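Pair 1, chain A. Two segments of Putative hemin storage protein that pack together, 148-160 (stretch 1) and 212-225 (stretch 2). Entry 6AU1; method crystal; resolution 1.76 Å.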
# COMPACT_ATOMS: atom_id res chain seq x y z
N LEU A 148 12.39 -8.24 -7.86
CA LEU A 148 12.32 -8.13 -6.40
C LEU A 148 12.44 -9.51 -5.75
O LEU A 148 13.20 -9.69 -4.78
CB LEU A 148 11.00 -7.48 -5.97
CG LEU A 148 10.70 -7.53 -4.47
CD1 LEU A 148 11.70 -6.68 -3.69
CD2 LEU A 148 9.25 -7.12 -4.18
N ALA A 149 11.71 -10.48 -6.28
CA ALA A 149 11.70 -11.82 -5.70
C ALA A 149 13.07 -12.49 -5.81
O ALA A 149 13.46 -13.27 -4.94
CB ALA A 149 10.63 -12.67 -6.36
N LYS A 150 13.79 -12.16 -6.88
CA LYS A 150 15.15 -12.65 -7.08
C LYS A 150 16.15 -11.98 -6.15
O LYS A 150 17.16 -12.56 -5.77
CB LYS A 150 15.60 -12.41 -8.53
CG LYS A 150 14.86 -13.21 -9.59
CD LYS A 150 15.26 -12.69 -10.97
CE LYS A 150 14.86 -13.65 -12.09
NZ LYS A 150 15.29 -13.14 -13.43
N ALA A 151 15.88 -10.73 -5.79
CA ALA A 151 16.87 -9.89 -5.12
C ALA A 151 16.87 -10.03 -3.60
O ALA A 151 17.84 -9.67 -2.94
CB ALA A 151 16.65 -8.41 -5.49
N ALA A 152 15.77 -10.53 -3.05
CA ALA A 152 15.62 -10.49 -1.60
C ALA A 152 14.73 -11.61 -1.09
O ALA A 152 13.96 -12.20 -1.84
CB ALA A 152 15.05 -9.14 -1.18
N HIS A 153 14.87 -11.88 0.20
CA HIS A 153 14.05 -12.87 0.89
C HIS A 153 13.09 -12.15 1.82
O HIS A 153 13.51 -11.34 2.64
CB HIS A 153 14.94 -13.83 1.67
CG HIS A 153 14.18 -14.89 2.41
ND1 HIS A 153 13.95 -14.82 3.77
CD2 HIS A 153 13.60 -16.03 1.98
CE1 HIS A 153 13.26 -15.88 4.15
NE2 HIS A 153 13.03 -16.63 3.08
N PHE A 154 11.80 -12.44 1.69
CA PHE A 154 10.80 -11.77 2.53
C PHE A 154 9.57 -12.67 2.67
O PHE A 154 9.48 -13.70 2.01
CB PHE A 154 10.41 -10.41 1.95
CG PHE A 154 10.13 -10.43 0.48
CD1 PHE A 154 11.15 -10.24 -0.44
CD2 PHE A 154 8.84 -10.64 0.02
CE1 PHE A 154 10.88 -10.27 -1.80
CE2 PHE A 154 8.57 -10.66 -1.33
CZ PHE A 154 9.59 -10.48 -2.24
N ASP A 155 8.65 -12.27 3.55
CA ASP A 155 7.58 -13.15 3.98
C ASP A 155 6.23 -12.83 3.37
O ASP A 155 5.31 -13.66 3.39
CB ASP A 155 7.47 -13.10 5.50
CG ASP A 155 8.78 -13.44 6.18
OD1 ASP A 155 9.18 -14.62 6.08
OD2 ASP A 155 9.41 -12.53 6.78
N GLY A 156 6.08 -11.62 2.87
CA GLY A 156 4.81 -11.20 2.30
C GLY A 156 4.96 -10.02 1.38
O GLY A 156 6.05 -9.47 1.22
N LEU A 157 3.84 -9.63 0.77
CA LEU A 157 3.79 -8.43 -0.06
C LEU A 157 2.75 -7.48 0.49
O LEU A 157 1.65 -7.91 0.87
CB LEU A 157 3.43 -8.77 -1.51
CG LEU A 157 4.40 -9.53 -2.40
CD1 LEU A 157 3.65 -9.98 -3.64
CD2 LEU A 157 5.60 -8.64 -2.76
N LEU A 158 3.09 -6.20 0.55
CA LEU A 158 2.08 -5.17 0.76
C LEU A 158 1.92 -4.40 -0.54
O LEU A 158 2.81 -3.68 -0.98
CB LEU A 158 2.45 -4.21 1.90
CG LEU A 158 1.51 -3.00 2.01
CD1 LEU A 158 0.07 -3.40 2.40
CD2 LEU A 158 2.08 -1.92 2.96
N PHE A 159 0.76 -4.57 -1.16
CA PHE A 159 0.46 -3.79 -2.35
C PHE A 159 0.05 -2.37 -1.94
O PHE A 159 -0.90 -2.18 -1.18
CB PHE A 159 -0.65 -4.48 -3.16
CG PHE A 159 -0.26 -5.85 -3.68
CD1 PHE A 159 0.68 -5.97 -4.71
CD2 PHE A 159 -0.85 -6.99 -3.17
CE1 PHE A 159 1.03 -7.23 -5.20
CE2 PHE A 159 -0.51 -8.26 -3.66
CZ PHE A 159 0.44 -8.37 -4.68
N HIS A 160 0.78 -1.40 -2.47
CA HIS A 160 0.66 0.03 -2.14
C HIS A 160 -0.70 0.64 -2.47
O HIS A 160 -1.46 0.06 -3.24
CB HIS A 160 1.77 0.77 -2.92
CG HIS A 160 1.98 2.21 -2.53
ND1 HIS A 160 1.79 2.69 -1.25
CD2 HIS A 160 2.41 3.26 -3.27
CE1 HIS A 160 2.09 3.97 -1.22
NE2 HIS A 160 2.46 4.35 -2.43
N PHE A 212 -4.90 -8.52 -11.13
CA PHE A 212 -3.54 -8.14 -11.49
C PHE A 212 -2.61 -8.37 -10.30
O PHE A 212 -1.51 -8.93 -10.47
CB PHE A 212 -3.47 -6.68 -11.94
CG PHE A 212 -2.09 -6.24 -12.36
CD1 PHE A 212 -1.38 -6.96 -13.31
CD2 PHE A 212 -1.51 -5.11 -11.80
CE1 PHE A 212 -0.10 -6.55 -13.70
CE2 PHE A 212 -0.24 -4.69 -12.18
CZ PHE A 212 0.46 -5.41 -13.14
N THR A 213 -3.04 -7.97 -9.10
CA THR A 213 -2.19 -8.21 -7.93
C THR A 213 -2.06 -9.71 -7.65
O THR A 213 -1.04 -10.13 -7.12
CB THR A 213 -2.69 -7.50 -6.65
OG1 THR A 213 -3.96 -8.02 -6.25
CG2 THR A 213 -2.75 -5.97 -6.87
N MET A 214 -3.06 -10.51 -8.01
CA MET A 214 -2.93 -11.96 -7.81
C MET A 214 -1.91 -12.55 -8.79
O MET A 214 -1.23 -13.51 -8.47
CB MET A 214 -4.28 -12.66 -7.97
CG MET A 214 -5.30 -12.29 -6.90
SD MET A 214 -4.76 -12.76 -5.23
CE MET A 214 -4.25 -11.17 -4.60
N HIS A 215 -1.83 -11.96 -9.99
CA HIS A 215 -0.80 -12.32 -10.96
C HIS A 215 0.59 -12.03 -10.40
O HIS A 215 1.49 -12.87 -10.48
CB HIS A 215 -1.03 -11.57 -12.29
CG HIS A 215 0.09 -11.67 -13.27
ND1 HIS A 215 0.36 -12.81 -14.00
CD2 HIS A 215 1.01 -10.75 -13.67
CE1 HIS A 215 1.39 -12.60 -14.79
NE2 HIS A 215 1.80 -11.36 -14.62
N LEU A 216 0.75 -10.84 -9.83
CA LEU A 216 2.03 -10.43 -9.22
C LEU A 216 2.39 -11.35 -8.05
O LEU A 216 3.54 -11.76 -7.89
CB LEU A 216 1.97 -8.98 -8.75
CG LEU A 216 1.70 -7.98 -9.88
CD1 LEU A 216 1.50 -6.58 -9.33
CD2 LEU A 216 2.84 -8.02 -10.92
N ARG A 217 1.40 -11.66 -7.22
CA ARG A 217 1.61 -12.63 -6.15
C ARG A 217 2.15 -13.95 -6.67
O ARG A 217 3.08 -14.53 -6.10
CB ARG A 217 0.30 -12.88 -5.40
CG ARG A 217 0.43 -13.95 -4.32
CD ARG A 217 -0.93 -14.44 -3.89
NE ARG A 217 -0.87 -14.95 -2.53
CZ ARG A 217 -1.92 -15.40 -1.85
NH1 ARG A 217 -3.12 -15.41 -2.41
NH2 ARG A 217 -1.76 -15.84 -0.60
N HIS A 218 1.56 -14.44 -7.76
CA HIS A 218 1.93 -15.73 -8.32
C HIS A 218 3.39 -15.70 -8.79
O HIS A 218 4.14 -16.66 -8.60
CB HIS A 218 0.99 -16.11 -9.48
CG HIS A 218 1.27 -17.45 -10.08
ND1 HIS A 218 1.79 -17.61 -11.34
CD2 HIS A 218 1.11 -18.70 -9.58
CE1 HIS A 218 1.94 -18.90 -11.60
NE2 HIS A 218 1.54 -19.58 -10.55
N ILE A 219 3.78 -14.60 -9.41
CA ILE A 219 5.16 -14.43 -9.86
C ILE A 219 6.14 -14.49 -8.70
O ILE A 219 7.13 -15.23 -8.74
CB ILE A 219 5.33 -13.11 -10.61
CG1 ILE A 219 4.68 -13.23 -11.99
CG2 ILE A 219 6.80 -12.75 -10.75
CD1 ILE A 219 4.52 -11.92 -12.68
N VAL A 220 5.86 -13.74 -7.64
CA VAL A 220 6.76 -13.68 -6.49
C VAL A 220 6.81 -15.01 -5.75
O VAL A 220 7.90 -15.48 -5.39
CB VAL A 220 6.34 -12.55 -5.53
CG1 VAL A 220 7.15 -12.61 -4.23
CG2 VAL A 220 6.53 -11.21 -6.21
N SER A 221 5.66 -15.62 -5.54
CA SER A 221 5.59 -16.87 -4.79
C SER A 221 6.36 -17.99 -5.49
O SER A 221 6.94 -18.86 -4.83
CB SER A 221 4.14 -17.29 -4.56
OG SER A 221 3.59 -17.82 -5.75
N GLY A 222 6.36 -17.96 -6.82
CA GLY A 222 7.10 -18.94 -7.59
C GLY A 222 8.59 -18.80 -7.36
O GLY A 222 9.32 -19.79 -7.30
N TYR A 223 9.04 -17.55 -7.21
CA TYR A 223 10.47 -17.26 -7.05
C TYR A 223 10.95 -17.31 -5.62
O TYR A 223 12.13 -17.58 -5.36
CB TYR A 223 10.78 -15.89 -7.64
CG TYR A 223 11.39 -15.98 -9.00
CD1 TYR A 223 12.76 -16.13 -9.16
CD2 TYR A 223 10.59 -15.93 -10.13
CE1 TYR A 223 13.31 -16.22 -10.41
CE2 TYR A 223 11.14 -16.02 -11.39
CZ TYR A 223 12.50 -16.16 -11.53
OH TYR A 223 13.05 -16.24 -12.78
N GLN A 224 10.06 -17.05 -4.67
CA GLN A 224 10.40 -17.19 -3.27
C GLN A 224 10.33 -18.65 -2.87
O GLN A 224 10.66 -19.02 -1.74
CB GLN A 224 9.47 -16.35 -2.39
CG GLN A 224 9.70 -14.85 -2.52
CD GLN A 224 10.97 -14.39 -1.83
OE1 GLN A 224 11.10 -14.46 -0.61
NE2 GLN A 224 11.94 -13.94 -2.63
N ASN A 225 9.92 -19.49 -3.83
CA ASN A 225 9.74 -20.92 -3.61
C ASN A 225 8.87 -21.14 -2.38
O ASN A 225 9.17 -21.97 -1.52
CB ASN A 225 11.09 -21.62 -3.46
CG ASN A 225 10.99 -23.11 -3.71
OD1 ASN A 225 10.12 -23.57 -4.44
ND2 ASN A 225 11.90 -23.87 -3.11

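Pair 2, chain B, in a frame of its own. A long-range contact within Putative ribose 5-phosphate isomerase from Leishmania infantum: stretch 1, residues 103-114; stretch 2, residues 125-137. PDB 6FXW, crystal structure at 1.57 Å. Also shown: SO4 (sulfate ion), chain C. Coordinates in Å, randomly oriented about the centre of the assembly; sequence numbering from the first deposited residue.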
# COMPACT_ATOMS: atom_id res chain seq x y z
N ARG B 103 4.59 -16.36 4.53
CA ARG B 103 4.47 -17.66 5.18
C ARG B 103 4.31 -18.79 4.16
O ARG B 103 5.07 -19.77 4.18
CB ARG B 103 3.28 -17.62 6.12
CG ARG B 103 3.40 -16.63 7.28
CD ARG B 103 4.50 -16.96 8.28
NE ARG B 103 4.21 -18.26 8.83
CZ ARG B 103 4.99 -19.34 8.83
NH1 ARG B 103 6.27 -19.32 8.45
NH2 ARG B 103 4.49 -20.51 9.25
N GLN B 104 3.36 -18.66 3.22
CA GLN B 104 3.08 -19.74 2.21
C GLN B 104 4.27 -20.09 1.39
O GLN B 104 4.56 -21.27 1.11
CB GLN B 104 1.89 -19.36 1.36
CG GLN B 104 0.57 -19.42 2.06
CD GLN B 104 -0.60 -19.35 1.16
OE1 GLN B 104 -0.62 -18.62 0.20
NE2 GLN B 104 -1.58 -20.14 1.47
N HIS B 105 4.99 -19.05 0.94
CA HIS B 105 6.11 -19.25 0.04
C HIS B 105 7.42 -19.18 0.74
O HIS B 105 8.28 -20.06 0.56
CB HIS B 105 6.08 -18.19 -1.09
CG HIS B 105 4.95 -18.37 -2.01
ND1 HIS B 105 4.72 -17.47 -3.05
CD2 HIS B 105 3.94 -19.27 -2.05
CE1 HIS B 105 3.62 -17.85 -3.68
NE2 HIS B 105 3.13 -18.94 -3.12
N ASN B 106 7.66 -18.14 1.53
CA ASN B 106 8.98 -17.92 2.09
C ASN B 106 9.20 -18.53 3.50
O ASN B 106 10.32 -18.53 3.97
CB ASN B 106 9.32 -16.45 2.14
CG ASN B 106 9.02 -15.72 0.85
OD1 ASN B 106 8.01 -15.02 0.80
ND2 ASN B 106 9.80 -15.95 -0.22
N ASN B 107 8.14 -19.12 4.06
CA ASN B 107 8.15 -19.75 5.35
C ASN B 107 8.94 -18.89 6.34
O ASN B 107 9.83 -19.34 7.08
CB ASN B 107 8.76 -21.15 5.24
CG ASN B 107 8.51 -21.99 6.48
OD1 ASN B 107 7.80 -21.59 7.39
ND2 ASN B 107 9.18 -23.16 6.53
N ALA B 108 8.62 -17.59 6.45
CA ALA B 108 9.41 -16.66 7.24
C ALA B 108 9.22 -16.86 8.74
O ALA B 108 8.09 -17.18 9.21
CB ALA B 108 9.01 -15.20 6.96
N HIS B 109 10.29 -16.76 9.47
CA HIS B 109 10.25 -16.77 10.94
C HIS B 109 9.81 -15.51 11.56
O HIS B 109 9.24 -15.52 12.67
CB HIS B 109 11.64 -17.06 11.54
CG HIS B 109 12.30 -18.28 11.01
ND1 HIS B 109 13.10 -18.24 9.87
CD2 HIS B 109 12.29 -19.60 11.42
CE1 HIS B 109 13.55 -19.48 9.62
NE2 HIS B 109 13.07 -20.33 10.53
N ILE B 110 10.09 -14.38 10.89
CA ILE B 110 9.91 -13.02 11.49
C ILE B 110 9.14 -12.17 10.52
O ILE B 110 9.44 -12.16 9.31
CB ILE B 110 11.25 -12.37 11.87
CG1 ILE B 110 12.00 -13.22 12.97
CG2 ILE B 110 11.02 -10.93 12.36
CD1 ILE B 110 13.28 -12.66 13.41
N LEU B 111 8.15 -11.51 11.05
CA LEU B 111 7.35 -10.50 10.37
C LEU B 111 8.01 -9.16 10.70
O LEU B 111 8.12 -8.80 11.89
CB LEU B 111 5.97 -10.54 10.89
CG LEU B 111 5.04 -9.36 10.60
CD1 LEU B 111 4.82 -9.20 9.07
CD2 LEU B 111 3.76 -9.53 11.39
N CYS B 112 8.30 -8.33 9.68
CA CYS B 112 8.82 -6.98 9.87
C CYS B 112 7.80 -5.98 9.35
O CYS B 112 7.30 -6.14 8.26
CB CYS B 112 10.12 -6.82 9.14
SG CYS B 112 11.42 -7.91 9.73
N ILE B 113 7.43 -5.05 10.19
CA ILE B 113 6.41 -4.04 9.87
C ILE B 113 6.91 -2.62 10.22
O ILE B 113 7.77 -2.41 11.15
CB ILE B 113 5.09 -4.30 10.54
CG1 ILE B 113 5.28 -4.44 12.02
CG2 ILE B 113 4.49 -5.56 9.94
CD1 ILE B 113 3.90 -4.60 12.77
N GLY B 114 6.31 -1.59 9.60
CA GLY B 114 6.58 -0.21 9.88
C GLY B 114 5.42 0.49 10.48
O GLY B 114 4.31 0.44 9.92
N ASP B 125 -4.39 -6.81 10.59
CA ASP B 125 -4.57 -7.83 9.57
C ASP B 125 -3.30 -8.53 9.23
O ASP B 125 -3.25 -9.74 9.04
CB ASP B 125 -5.18 -7.19 8.31
CG ASP B 125 -5.23 -8.14 7.07
OD1 ASP B 125 -5.73 -9.25 7.19
OD2 ASP B 125 -4.90 -7.54 6.02
N ILE B 126 -2.20 -7.78 9.14
CA ILE B 126 -0.91 -8.38 8.81
C ILE B 126 -0.54 -9.43 9.88
O ILE B 126 -0.11 -10.56 9.56
CB ILE B 126 0.19 -7.33 8.69
CG1 ILE B 126 -0.01 -6.36 7.50
CG2 ILE B 126 1.57 -7.95 8.62
CD1 ILE B 126 0.87 -5.13 7.49
N ILE B 127 -0.64 -9.01 11.15
CA ILE B 127 -0.27 -9.88 12.26
C ILE B 127 -1.12 -11.12 12.27
O ILE B 127 -0.58 -12.24 12.35
CB ILE B 127 -0.30 -9.08 13.56
CG1 ILE B 127 0.85 -8.10 13.64
CG2 ILE B 127 -0.20 -10.01 14.77
CD1 ILE B 127 0.86 -7.15 14.87
N GLU B 128 -2.46 -10.94 12.21
CA GLU B 128 -3.33 -12.09 12.27
C GLU B 128 -3.08 -13.06 11.12
O GLU B 128 -2.99 -14.24 11.32
CB GLU B 128 -4.75 -11.64 12.23
CG GLU B 128 -5.19 -11.00 13.51
CD GLU B 128 -6.62 -10.50 13.61
OE1 GLU B 128 -7.30 -10.48 12.57
OE2 GLU B 128 -6.99 -10.04 14.75
N THR B 129 -2.81 -12.57 9.89
CA THR B 129 -2.54 -13.39 8.75
C THR B 129 -1.20 -14.11 8.91
O THR B 129 -1.09 -15.28 8.66
CB THR B 129 -2.55 -12.52 7.53
OG1 THR B 129 -3.86 -11.89 7.46
CG2 THR B 129 -2.25 -13.37 6.26
N PHE B 130 -0.17 -13.37 9.30
CA PHE B 130 1.17 -13.99 9.46
C PHE B 130 1.19 -15.12 10.44
O PHE B 130 1.81 -16.18 10.23
CB PHE B 130 2.17 -12.91 9.88
CG PHE B 130 3.60 -13.34 9.88
CD1 PHE B 130 4.38 -13.28 8.74
CD2 PHE B 130 4.18 -13.81 11.03
CE1 PHE B 130 5.69 -13.60 8.72
CE2 PHE B 130 5.51 -14.19 11.02
CZ PHE B 130 6.27 -14.13 9.86
N LEU B 131 0.49 -14.87 11.56
CA LEU B 131 0.45 -15.93 12.60
C LEU B 131 -0.42 -17.14 12.30
O LEU B 131 -0.26 -18.18 13.00
CB LEU B 131 -0.02 -15.34 13.92
CG LEU B 131 0.90 -14.29 14.57
CD1 LEU B 131 0.30 -13.64 15.86
CD2 LEU B 131 2.33 -14.82 14.78
N THR B 132 -1.32 -17.04 11.36
CA THR B 132 -2.20 -18.15 11.04
C THR B 132 -2.01 -18.79 9.71
O THR B 132 -2.89 -19.52 9.25
CB THR B 132 -3.65 -17.70 11.18
OG1 THR B 132 -3.96 -16.59 10.31
CG2 THR B 132 -3.97 -17.14 12.58
N THR B 133 -0.96 -18.47 8.99
CA THR B 133 -0.72 -19.00 7.67
C THR B 133 0.47 -19.97 7.75
O THR B 133 1.50 -19.70 8.29
CB THR B 133 -0.48 -17.89 6.60
OG1 THR B 133 -1.57 -16.98 6.60
CG2 THR B 133 -0.31 -18.48 5.22
N GLU B 134 0.26 -21.16 7.16
CA GLU B 134 1.31 -22.18 7.09
C GLU B 134 2.00 -22.22 5.76
O GLU B 134 1.40 -21.80 4.74
CB GLU B 134 0.71 -23.54 7.42
CG GLU B 134 0.47 -23.69 8.94
CD GLU B 134 1.75 -23.62 9.77
OE1 GLU B 134 2.19 -22.50 10.29
OE2 GLU B 134 2.37 -24.70 9.93
N PRO B 135 3.24 -22.73 5.72
CA PRO B 135 3.96 -22.87 4.47
C PRO B 135 3.31 -23.90 3.56
O PRO B 135 2.77 -24.91 4.04
CB PRO B 135 5.35 -23.25 4.89
CG PRO B 135 5.23 -23.78 6.28
CD PRO B 135 4.02 -23.23 6.87
N LEU B 136 3.25 -23.62 2.28
CA LEU B 136 2.46 -24.44 1.29
C LEU B 136 3.33 -25.64 1.07
O LEU B 136 4.55 -25.58 1.19
CB LEU B 136 2.24 -23.75 -0.05
CG LEU B 136 1.11 -22.77 -0.09
CD1 LEU B 136 1.09 -22.07 -1.42
CD2 LEU B 136 -0.26 -23.34 0.25
N ALA B 137 2.63 -26.75 0.79
CA ALA B 137 3.26 -28.04 0.59
C ALA B 137 3.93 -28.19 -0.77
O ALA B 137 4.88 -28.98 -0.85
CB ALA B 137 2.23 -29.14 0.81
S SO4 C . 13.74 -23.56 9.11
O1 SO4 C . 12.32 -23.38 8.66
O2 SO4 C . 13.87 -23.00 10.52
O3 SO4 C . 14.01 -25.05 9.11
O4 SO4 C . 14.78 -23.00 8.20
O HOH W 1 -1.05 -22.07 3.67

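Both pairs pack a helix, running nearly antiparallel, against a strand that follows the end of another helix. In pair 1 the axes of strand 156-159 and helix 212-223 approach to 10.1 Å, at 155° between their N-to-C directions. In pair 2 strand 110-114 and helix 125-131 approach to 9.9 Å, at 167°. The central backbones superpose with an RMSD of 0.9 Å over 14 residues.

The matched strand positions alternate in the same way. L157(A) falls on L111(B), and F159(A) on I113(B); all four direct their CA-to-CB bonds toward the helix. On the helix, L216(A) matches I126(B), R217(A) matches I127(B) and V220(A) matches F130(B).

At two matched positions the ring changes sides. At F159(A) = I113(B) it is in pair 1; at V220(A) = F130(B) it is in pair 2. Pair 1 has further rings in the contact, F154(A) before the strand and Y223(A) on the helix. The ring of F159(A) lies against the helix, with T213(A) CB over one face, 3.7 Å from the F159(A) ring centroid. F159(A) CE1 also meets L216(A) CB at 4.1 Å. In pair 2 the matching strand residue is the smaller I113(B), whose CG2 lies 4.0 Å from I126(B) CG2. Here the helix supplies the ring, at F130(B). L111(B) CB lies over one face, 3.5 Å from the F130(B) ring centroid, and R103(B) CD lies over the opposite face, 3.6 Å from that centroid. The ring is thus sandwiched between aliphatic carbons.

At the F130(B) position pair 1 has the smaller V220(A). The space around it is filled from the first stretch. F154(A) CE2 lies 3.8 Å from V220(A) CG1, and L157(A) CD1 lies 4.1 Å from V220(A) CG2. F154(A) matches A108(B), so a large residue facing a small one in pair 1 becomes a small one facing a large one in pair 2. A108(B) CB is 4.1 Å from F130(B) CE1. The position of R217(A) also differs. R217(A) CA is 4.2 Å from L157(A) CD1, but the end of its side chain leads away. I127(B) stays in the apolar contact, with CG1 3.9 Å from L111(B) CD2.

Polar groups also link the region before each strand to the later part of the second stretch, from helix and loop in pair 1 and from the helix end in pair 2. In pair 1 one side chain, Q224(A), does this. Q224(A) NE2 donates to A152(A) O at 2.8 Å, and more weakly to A149(A) O at 2.8 Å. Q224(A) OE1 accepts from F154(A) N at 3.1 Å, in a nearly straight bond. The amide therefore serves backbone groups with both its ends.

In pair 2 the first stretch supplies the long polar side chain. R103(B) NE and NH2 make weak hydrogen bonds to T133(B) O, at 3.1 and 3.2 Å. R103(B) NH2 also forms a salt bridge with E134(B) OE1 at 3.2 Å. R103(B) NH1 bonds to N107(B) OD1 at 2.9 Å, linking the guanidinium to the turn that follows. A backbone bond from L136(B) N to Q104(B) O, 2.9 Å and nearly straight, adds a further link.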